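Local coordinates for protein ALKF (PDB 3ZBO) that is of unknown function but has affinity for branched DNA and is related to the HEAT-like repeat DNA glycosylases, consistent with a role in DNA repair, at residues S86-W91 against V107-S112. Residues are numbered along the deposited sequence; the frame is centred on the assembly and turned at random. Where two conformers were deposited one is given.
Sequences SDFDRW and VTLSES
One face of the Phe88 ring carries the CD1 methyl of Leu109, which lies 3.7 Å from the ring centroid and 6° off the ring normal, the geometry of a centred CH-pi contact. At the ring edge, near its plane, Thr108 CG2 approaches Phe88 CE1 at 3.7 Å, while Ser112 CB comes in obliquely, 3.9 Å from CE2 of Phe88. The CE1 side of the ring lies against the opposing backbone, Phe88 CE1 being 3.5 Å from Leu109 N. Leu109 CG stands anti to its backbone N (chi1 180°); together with chi2 near 64°, this puts CD1 over the ring. Trp91 adds a looser approach, its CZ3 4.2 Å from Thr108 OG1; that hydroxyl is hydrogen-bonded to Val104 O, and the indole NE1 to Glu60. Ser112 OG bonds Leu109 O at 2.8 Å, in the carbonyl plane on a lone pair; Ser112 N shares this acceptor, tying down the turn from Leu109 to Ser112. No hydrogen bond links the two segments; the ring-to-methyl and ring-to-backbone contacts join consecutive helices 85-94 and 98-110 within the HEAT-like fold, where Trp122 of helix 115-124 touches both Phe88 and Leu109, and helix 128-144 meets Leu109 through Cys137.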
ATOM      1  N   SER A  86     -16.857   6.794  -3.532  1.00 15.95           N
ATOM      2  CA  SER A  86     -17.705   5.902  -2.791  1.00 16.60           C
ATOM      3  C   SER A  86     -17.186   4.454  -2.971  1.00 14.18           C
ATOM      4  O   SER A  86     -17.223   3.698  -2.030  1.00 14.88           O
ATOM      5  CB  SER A  86     -19.199   6.067  -3.281  1.00 18.14           C
ATOM      6  OG  SER A  86     -19.952   5.039  -2.680  1.00 23.61           O
ATOM      7  N   ASP A  87     -16.705   4.125  -4.181  1.00 13.58           N
ATOM      8  CA  ASP A  87     -16.219   2.784  -4.433  1.00 14.43           C
ATOM      9  C   ASP A  87     -14.984   2.524  -3.556  1.00 12.69           C
ATOM     10  O   ASP A  87     -14.870   1.448  -2.941  1.00 13.54           O
ATOM     11  CB  ASP A  87     -15.810   2.575  -5.874  1.00 15.70           C
ATOM     12  CG  ASP A  87     -17.013   2.607  -6.873  1.00 20.77           C
ATOM     13  OD1 ASP A  87     -18.138   2.210  -6.464  1.00 19.40           O
ATOM     14  OD2 ASP A  87     -16.790   3.022  -8.060  1.00 19.28           O
ATOM     15  N   PHE A  88     -14.049   3.485  -3.576  1.00 14.14           N
ATOM     16  CA  PHE A  88     -12.860   3.292  -2.712  1.00 12.21           C
ATOM     17  C   PHE A  88     -13.206   3.225  -1.254  1.00 12.94           C
ATOM     18  O   PHE A  88     -12.576   2.408  -0.516  1.00 12.42           O
ATOM     19  CB  PHE A  88     -11.842   4.384  -2.981  1.00 14.45           C
ATOM     20  CG  PHE A  88     -11.050   4.135  -4.238  1.00 13.08           C
ATOM     21  CD1 PHE A  88     -10.056   3.107  -4.254  1.00 12.80           C
ATOM     22  CD2 PHE A  88     -11.248   4.904  -5.329  1.00 14.09           C
ATOM     23  CE1 PHE A  88      -9.372   2.845  -5.502  1.00 13.46           C
ATOM     24  CE2 PHE A  88     -10.560   4.645  -6.576  1.00 14.02           C
ATOM     25  CZ  PHE A  88      -9.603   3.584  -6.623  1.00 16.66           C
ATOM     26  N   ASP A  89     -14.223   3.983  -0.788  1.00 13.63           N
ATOM     27  CA  ASP A  89     -14.585   3.876   0.625  1.00 14.37           C
ATOM     28  C   ASP A  89     -15.164   2.506   0.932  1.00 13.29           C
ATOM     29  O   ASP A  89     -14.904   1.927   1.980  1.00 13.64           O
ATOM     30  CB  ASP A  89     -15.657   4.960   0.940  1.00 14.52           C
ATOM     31  CG  ASP A  89     -15.045   6.363   1.041  1.00 22.28           C
ATOM     32  OD1 ASP A  89     -13.844   6.423   1.271  1.00 23.91           O
ATOM     33  OD2 ASP A  89     -15.721   7.408   0.832  1.00 26.04           O
ATOM     34  N   ARG A  90     -15.903   1.873  -0.029  1.00 12.28           N
ATOM     35  CA  ARG A  90     -16.302   0.485   0.203  1.00 13.75           C
ATOM     36  C   ARG A  90     -15.125  -0.466   0.334  1.00 12.18           C
ATOM     37  O   ARG A  90     -15.077  -1.329   1.224  1.00 14.23           O
ATOM     38  CB  ARG A  90     -17.234  -0.062  -0.921  1.00 14.46           C
ATOM     39  CG  ARG A  90     -18.565   0.678  -0.942  1.00 15.14           C
ATOM     40  CD  ARG A  90     -19.566   0.048  -1.981  1.00 16.34           C
ATOM     41  NE  ARG A  90     -19.036   0.200  -3.338  1.00 16.67           N
ATOM     42  CZ  ARG A  90     -18.313  -0.707  -4.053  1.00 15.52           C
ATOM     43  NH1 ARG A  90     -17.951  -1.913  -3.583  1.00 18.48           N
ATOM     44  NH2 ARG A  90     -17.859  -0.354  -5.243  1.00 15.77           N
ATOM     45  N   TRP A  91     -14.184  -0.273  -0.556  1.00 12.94           N
ATOM     46  CA  TRP A  91     -13.035  -1.215  -0.579  1.00 12.91           C
ATOM     47  C   TRP A  91     -12.228  -1.023   0.735  1.00 12.85           C
ATOM     48  O   TRP A  91     -11.851  -1.995   1.370  1.00 12.60           O
ATOM     49  CB  TRP A  91     -12.124  -0.948  -1.807  1.00 12.71           C
ATOM     50  CG  TRP A  91     -12.669  -1.642  -3.056  1.00 12.38           C
ATOM     51  CD1 TRP A  91     -13.957  -1.645  -3.498  1.00 19.05           C
ATOM     52  CD2 TRP A  91     -11.876  -2.258  -4.065  1.00 13.18           C
ATOM     53  NE1 TRP A  91     -14.007  -2.342  -4.736  1.00 17.15           N
ATOM     54  CE2 TRP A  91     -12.749  -2.757  -5.044  1.00 15.15           C
ATOM     55  CE3 TRP A  91     -10.515  -2.506  -4.186  1.00 13.93           C
ATOM     56  CZ2 TRP A  91     -12.306  -3.428  -6.217  1.00 15.18           C
ATOM     57  CZ3 TRP A  91     -10.052  -3.288  -5.333  1.00 16.59           C
ATOM     58  CH2 TRP A  91     -10.973  -3.770  -6.264  1.00 15.22           C
ATOM     59  N   VAL A 107      -2.855   0.774  -3.526  1.00 10.24           N
ATOM     60  CA  VAL A 107      -2.187   0.717  -4.825  1.00 11.30           C
ATOM     61  C   VAL A 107      -3.271   0.955  -5.915  1.00 11.83           C
ATOM     62  O   VAL A 107      -2.977   1.740  -6.851  1.00 12.82           O
ATOM     63  CB  VAL A 107      -1.514  -0.637  -4.990  1.00 12.27           C
ATOM     64  CG1 VAL A 107      -0.886  -0.734  -6.396  1.00 11.74           C
ATOM     65  CG2 VAL A 107      -0.440  -0.926  -3.949  1.00 13.58           C
ATOM     66  N   THR A 108      -4.446   0.350  -5.800  1.00 12.85           N
ATOM     67  CA  THR A 108      -5.514   0.640  -6.765  1.00 12.10           C
ATOM     68  C   THR A 108      -5.836   2.147  -6.759  1.00 12.58           C
ATOM     69  O   THR A 108      -5.920   2.779  -7.775  1.00 13.94           O
ATOM     70  CB  THR A 108      -6.695  -0.160  -6.386  1.00 13.92           C
ATOM     71  OG1 THR A 108      -6.337  -1.558  -6.453  1.00 16.33           O
ATOM     72  CG2 THR A 108      -7.834   0.045  -7.393  1.00 14.65           C
ATOM     73  N   LEU A 109      -5.893   2.719  -5.551  1.00 12.05           N
ATOM     74  CA  LEU A 109      -6.141   4.197  -5.452  1.00 11.91           C
ATOM     75  C   LEU A 109      -5.074   5.034  -6.137  1.00 11.93           C
ATOM     76  O   LEU A 109      -5.386   6.051  -6.787  1.00 13.80           O
ATOM     77  CB  LEU A 109      -6.338   4.603  -3.972  1.00 11.18           C
ATOM     78  CG  LEU A 109      -6.596   6.115  -3.694  1.00 11.82           C
ATOM     79  CD1 LEU A 109      -7.963   6.506  -4.380  1.00 11.42           C
ATOM     80  CD2 LEU A 109      -6.648   6.374  -2.214  1.00 13.00           C
ATOM     81  N   SER A 110      -3.806   4.607  -6.005  1.00 13.48           N
ATOM     82  CA  SER A 110      -2.700   5.385  -6.620  1.00 12.48           C
ATOM     83  C   SER A 110      -2.801   5.394  -8.140  1.00 14.98           C
ATOM     84  O   SER A 110      -2.107   6.227  -8.746  1.00 16.61           O
ATOM     85  CB  SER A 110      -1.312   4.798  -6.127  1.00 14.05           C
ATOM     86  OG  SER A 110      -1.081   3.578  -6.793  1.00 14.73           O
ATOM     87  N   GLU A 111      -3.631   4.516  -8.699  1.00 15.56           N
ATOM     88  CA  GLU A 111      -3.773   4.409 -10.168  0.50 16.74           C
ATOM     89  C   GLU A 111      -5.045   5.107 -10.635  1.00 19.25           C
ATOM     90  O   GLU A 111      -5.357   5.055 -11.837  1.00 20.50           O
ATOM     91  CB  GLU A 111      -3.785   2.940 -10.574  0.50 16.75           C
ATOM     92  CG  GLU A 111      -2.383   2.234 -10.439  0.50 16.16           C
ATOM     93  CD  GLU A 111      -1.322   2.873 -11.331  0.50 22.09           C
ATOM     94  OE1 GLU A 111      -1.665   3.263 -12.474  0.50 22.93           O
ATOM     95  OE2 GLU A 111      -0.154   2.995 -10.900  0.50 23.79           O
ATOM     96  N   SER A 112      -5.770   5.723  -9.700  1.00 17.09           N
ATOM     97  CA  SER A 112      -6.987   6.422 -10.042  1.00 17.19           C
ATOM     98  C   SER A 112      -6.677   7.878 -10.363  1.00 18.57           C
ATOM     99  O   SER A 112      -5.559   8.351 -10.223  1.00 22.85           O
ATOM    100  CB  SER A 112      -7.925   6.346  -8.827  1.00 16.96           C
ATOM    101  OG  SER A 112      -7.537   7.336  -7.925  1.00 17.24           O
TER